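Local coordinates for CRISPR system CMR subunit Cmr7 1 (Sulfolobus solfataricus, PDB 2X5Q), which is a subunit of the CMR ribonucleoprotein complex, which carries crRNA in CRISPR adaptive immunity against viruses, transposable elements and conjugative plasmids, at residues 60-65 with 71-76; 13-18 with 28-33. All blocks are in the same frame, centred on the assembly; numbering follows the deposited sequence.

Contact 1: residues 60-65 with 71-76; sequences TGYAID and LVPTFD
Gly61 O takes two bonds, from Thr74 N and from a water, just beyond the Tyr62-Pro73 pair of a two-stranded beta hairpin, strands 62-65 and 70-73. Thr74 N donates to Gly61 O at 3.0 Å from above the carbonyl plane, 42° out of it. The water donates to Gly61 O at 2.7 Å and accepts from Phe75 N, so it bridges the two segments. The same water sits over one face of the Phe75 ring. Further along, Ala63 and Val72 form an antiparallel hydrogen-bonded pair. Its bond from Val72 N to Ala63 O is short, 2.6 Å, and nearly follows the C=O direction.

Tyr62, Ile64, Leu71 and Pro73 put their side chains on one face of the hairpin. With CG anti to the carbonyl carbon (chi1 -77°), the Tyr62 ring leans obliquely toward the partner strand, CD1 and CE1 foremost. Tyr62 CE1 meets Pro73 CB at 3.6 Å. The other face carries Ala63 and Val72, which pack on Ile191 of strand 188-193. Phe75 of the second subunit packs against Tyr62, consistent with a homodimer. Thr74 turns its OG1 to Asp79 and leaves its methyl CG2 3.7 Å from Ala63 CB.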
# COMPACT_ATOMS: atom_id res chain seq x y z
N THR A 60 -4.80 -2.74 3.67
CA THR A 60 -3.86 -3.81 3.32
C THR A 60 -2.49 -3.22 2.95
O THR A 60 -2.39 -2.06 2.60
CB THR A 60 -4.41 -4.74 2.19
OG1 THR A 60 -4.59 -4.00 0.98
CG2 THR A 60 -5.78 -5.34 2.58
N GLY A 61 -1.43 -4.02 3.03
CA GLY A 61 -0.06 -3.51 2.82
C GLY A 61 0.46 -2.62 3.95
O GLY A 61 1.46 -1.93 3.77
N TYR A 62 -0.20 -2.70 5.11
CA TYR A 62 0.13 -1.93 6.32
C TYR A 62 0.10 -2.79 7.58
O TYR A 62 -0.70 -3.72 7.69
CB TYR A 62 -0.84 -0.75 6.51
CG TYR A 62 -0.54 0.40 5.61
CD1 TYR A 62 0.37 1.39 5.99
CD2 TYR A 62 -1.12 0.49 4.34
CE1 TYR A 62 0.68 2.43 5.16
CE2 TYR A 62 -0.82 1.54 3.49
CZ TYR A 62 0.08 2.51 3.91
OH TYR A 62 0.40 3.56 3.09
N ALA A 63 0.99 -2.48 8.51
CA ALA A 63 0.94 -3.00 9.87
C ALA A 63 1.03 -1.79 10.82
O ALA A 63 1.27 -0.66 10.37
CB ALA A 63 2.07 -3.97 10.12
N ILE A 64 0.77 -2.00 12.10
CA ILE A 64 0.80 -0.91 13.07
C ILE A 64 1.92 -1.16 14.07
O ILE A 64 2.19 -2.30 14.47
CB ILE A 64 -0.59 -0.70 13.75
CG1 ILE A 64 -0.60 0.57 14.63
CG2 ILE A 64 -1.01 -1.90 14.58
CD1 ILE A 64 -2.03 1.08 14.96
N ASP A 65 2.65 -0.10 14.40
CA ASP A 65 3.60 -0.14 15.50
C ASP A 65 2.69 0.11 16.69
O ASP A 65 2.31 1.26 16.98
CB ASP A 65 4.66 0.96 15.34
CG ASP A 65 5.57 1.08 16.55
OD1 ASP A 65 5.15 0.73 17.68
OD2 ASP A 65 6.71 1.54 16.37
N LEU A 71 0.88 3.68 11.76
CA LEU A 71 0.85 2.67 10.71
C LEU A 71 2.15 2.68 9.90
O LEU A 71 2.74 3.73 9.64
CB LEU A 71 -0.31 2.96 9.76
CG LEU A 71 -1.72 2.97 10.37
CD1 LEU A 71 -2.68 3.75 9.45
CD2 LEU A 71 -2.19 1.56 10.57
N VAL A 72 2.56 1.48 9.49
CA VAL A 72 3.80 1.29 8.74
C VAL A 72 3.54 0.52 7.45
O VAL A 72 3.01 -0.59 7.49
CB VAL A 72 4.84 0.52 9.57
CG1 VAL A 72 6.11 0.29 8.73
CG2 VAL A 72 5.17 1.29 10.86
N PRO A 73 3.93 1.10 6.30
CA PRO A 73 3.74 0.36 5.06
C PRO A 73 4.75 -0.77 4.97
O PRO A 73 5.95 -0.54 5.10
CB PRO A 73 3.97 1.43 3.98
CG PRO A 73 4.93 2.39 4.61
CD PRO A 73 4.57 2.41 6.08
N THR A 74 4.26 -1.99 4.80
CA THR A 74 5.10 -3.18 4.83
C THR A 74 5.33 -3.80 3.45
O THR A 74 6.21 -4.66 3.29
CB THR A 74 4.49 -4.23 5.75
OG1 THR A 74 3.28 -4.74 5.17
CG2 THR A 74 4.19 -3.61 7.12
N PHE A 75 4.56 -3.36 2.46
CA PHE A 75 4.68 -3.87 1.10
C PHE A 75 4.44 -5.37 1.02
O PHE A 75 5.03 -6.07 0.19
CB PHE A 75 6.02 -3.44 0.50
CG PHE A 75 6.11 -1.96 0.31
CD1 PHE A 75 5.66 -1.38 -0.87
CD2 PHE A 75 6.56 -1.14 1.34
CE1 PHE A 75 5.70 0.01 -1.03
CE2 PHE A 75 6.61 0.23 1.17
CZ PHE A 75 6.18 0.81 -0.00
N ASP A 76 3.56 -5.85 1.90
CA ASP A 76 3.10 -7.24 1.94
C ASP A 76 1.58 -7.15 1.93
O ASP A 76 0.99 -6.74 2.93
CB ASP A 76 3.61 -7.93 3.21
CG ASP A 76 3.23 -9.40 3.30
OD1 ASP A 76 2.21 -9.82 2.70
OD2 ASP A 76 3.96 -10.15 3.98
O HOH W 1 2.63 -1.17 1.48

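Contact 2: residues 13-18 with 28-33; sequences FLPITN and IKIGSS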
# COMPACT_ATOMS: atom_id res chain seq x y z
N PHE A 13 -8.87 7.86 9.98
CA PHE A 13 -8.80 6.41 10.25
C PHE A 13 -8.37 6.17 11.67
O PHE A 13 -7.26 6.55 12.08
CB PHE A 13 -7.80 5.75 9.29
CG PHE A 13 -7.66 4.25 9.45
CD1 PHE A 13 -8.68 3.39 9.05
CD2 PHE A 13 -6.49 3.70 9.96
CE1 PHE A 13 -8.52 2.00 9.16
CE2 PHE A 13 -6.32 2.29 10.08
CZ PHE A 13 -7.33 1.46 9.68
N LEU A 14 -9.26 5.53 12.43
CA LEU A 14 -8.97 5.17 13.81
C LEU A 14 -8.65 3.68 13.80
O LEU A 14 -9.55 2.86 13.65
CB LEU A 14 -10.18 5.49 14.69
CG LEU A 14 -10.16 5.34 16.21
CD1 LEU A 14 -11.40 6.02 16.80
CD2 LEU A 14 -10.11 3.92 16.66
N PRO A 15 -7.35 3.32 13.91
CA PRO A 15 -7.01 1.91 14.07
C PRO A 15 -7.59 1.32 15.34
O PRO A 15 -7.47 1.93 16.41
CB PRO A 15 -5.46 1.90 14.15
CG PRO A 15 -5.02 3.22 13.65
CD PRO A 15 -6.16 4.18 13.93
N ILE A 16 -8.21 0.15 15.24
CA ILE A 16 -8.70 -0.55 16.43
C ILE A 16 -7.69 -1.63 16.83
O ILE A 16 -7.59 -2.68 16.17
CB ILE A 16 -10.10 -1.15 16.16
CG1 ILE A 16 -11.06 -0.05 15.70
CG2 ILE A 16 -10.65 -1.86 17.41
CD1 ILE A 16 -11.34 1.02 16.73
N THR A 17 -6.91 -1.36 17.88
CA THR A 17 -5.92 -2.30 18.40
C THR A 17 -6.15 -2.54 19.87
O THR A 17 -6.96 -1.86 20.48
CB THR A 17 -4.49 -1.74 18.28
OG1 THR A 17 -4.30 -0.73 19.27
CG2 THR A 17 -4.20 -1.17 16.91
N ASN A 18 -5.37 -3.46 20.46
CA ASN A 18 -5.39 -3.69 21.91
C ASN A 18 -4.87 -2.53 22.77
O ASN A 18 -5.00 -2.60 23.99
CB ASN A 18 -4.58 -4.94 22.29
CG ASN A 18 -5.28 -6.23 21.92
OD1 ASN A 18 -6.41 -6.47 22.34
ND2 ASN A 18 -4.60 -7.08 21.15
N ILE A 28 -8.94 10.15 21.35
CA ILE A 28 -8.57 8.76 21.47
C ILE A 28 -7.06 8.66 21.26
O ILE A 28 -6.55 9.07 20.22
CB ILE A 28 -9.30 7.93 20.42
CG1 ILE A 28 -10.81 8.01 20.68
CG2 ILE A 28 -8.83 6.46 20.44
CD1 ILE A 28 -11.64 7.74 19.48
N LYS A 29 -6.36 8.17 22.28
CA LYS A 29 -4.95 7.86 22.17
C LYS A 29 -4.81 6.54 21.41
O LYS A 29 -5.33 5.51 21.83
CB LYS A 29 -4.32 7.74 23.57
CG LYS A 29 -2.87 7.28 23.58
CD LYS A 29 -2.19 7.59 24.92
CE LYS A 29 -0.82 6.93 25.01
NZ LYS A 29 -0.07 7.33 26.25
N ILE A 30 -4.13 6.59 20.26
CA ILE A 30 -3.88 5.38 19.49
C ILE A 30 -2.62 4.71 19.99
O ILE A 30 -2.55 3.48 20.12
CB ILE A 30 -3.75 5.68 18.00
CG1 ILE A 30 -4.99 6.41 17.51
CG2 ILE A 30 -3.61 4.38 17.18
CD1 ILE A 30 -4.92 6.73 16.05
N GLY A 31 -1.61 5.52 20.30
CA GLY A 31 -0.43 5.04 20.98
C GLY A 31 0.34 6.23 21.50
O GLY A 31 -0.19 7.35 21.54
N SER A 32 1.59 6.00 21.88
CA SER A 32 2.41 7.05 22.48
C SER A 32 2.57 8.27 21.58
O SER A 32 2.67 9.39 22.07
CB SER A 32 3.79 6.50 22.84
OG SER A 32 4.44 6.05 21.67
N SER A 33 2.58 8.06 20.27
CA SER A 33 2.90 9.11 19.31
C SER A 33 1.69 9.63 18.51
O SER A 33 1.81 10.65 17.81
CB SER A 33 3.97 8.59 18.35
OG SER A 33 5.09 8.14 19.09
O HOH W 2 -2.05 1.06 19.10
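This is a buried apolar contact between two different beta sheets, made by side chains with no direct hydrogen bond across it. Strand 11-15 belongs to the mixed sheet. Strand 27-29 belongs to the four-stranded antiparallel sheet. Pro15 and Ile30 carry the packing, and their CA atoms are 7.2 Å apart, too far for strand pairing. The two side chains cross at about a right angle. Pro15 offers the CD and CG corner of its ring. Ile30 CD1 lies 3.5 Å from Pro15 CD, while Ile30 CG2 lies 4.0 Å from Pro15 CG. Both branches of Ile30 therefore reach the ring. CG1 stands anti to the carbonyl carbon (chi1 -55°), and its chain runs out extended to CD1.

Leu14 and Ile28 extend the apolar layer, although the modelled gap between their terminal methyls is too short to be reliable. One water adds a polar link: it accepts from Thr17 OG1 at 2.9 Å and donates to Ile30 O at 2.7 Å. Thr17 OG1 is also bonded to Ser19 N. Ile162 of helix 148-162 touches both Leu14 and Ile28. Ile84 and Ile86 of strand 80-86 pack on Leu14, and Ile36 of strand 35-38 packs on Ile30.

Overall arrangement
Both segments of contact 2 precede those of contact 1 in the sequence, and the centres of the two contacts lie about 15 Å apart. They nevertheless meet through side chains. Ile64 of contact 1 reaches into contact 2: its CD1 is 3.6 Å from Pro15 CB and 3.7 Å from Thr17 CG2. Ile64 CD1 is also 4.3 Å from Ile30 CG2, so it touches both segments of contact 2. Leu71 makes a second link, with CD1 3.8 Å from Phe13 CD2. The hairpin is thus packed onto strand 11-15 and its continuation. The centre of contact 2 lies about 7 Å from the centre of the chain, that of contact 1 about 14 Å. Of the two, only contact 1 also meets the second subunit.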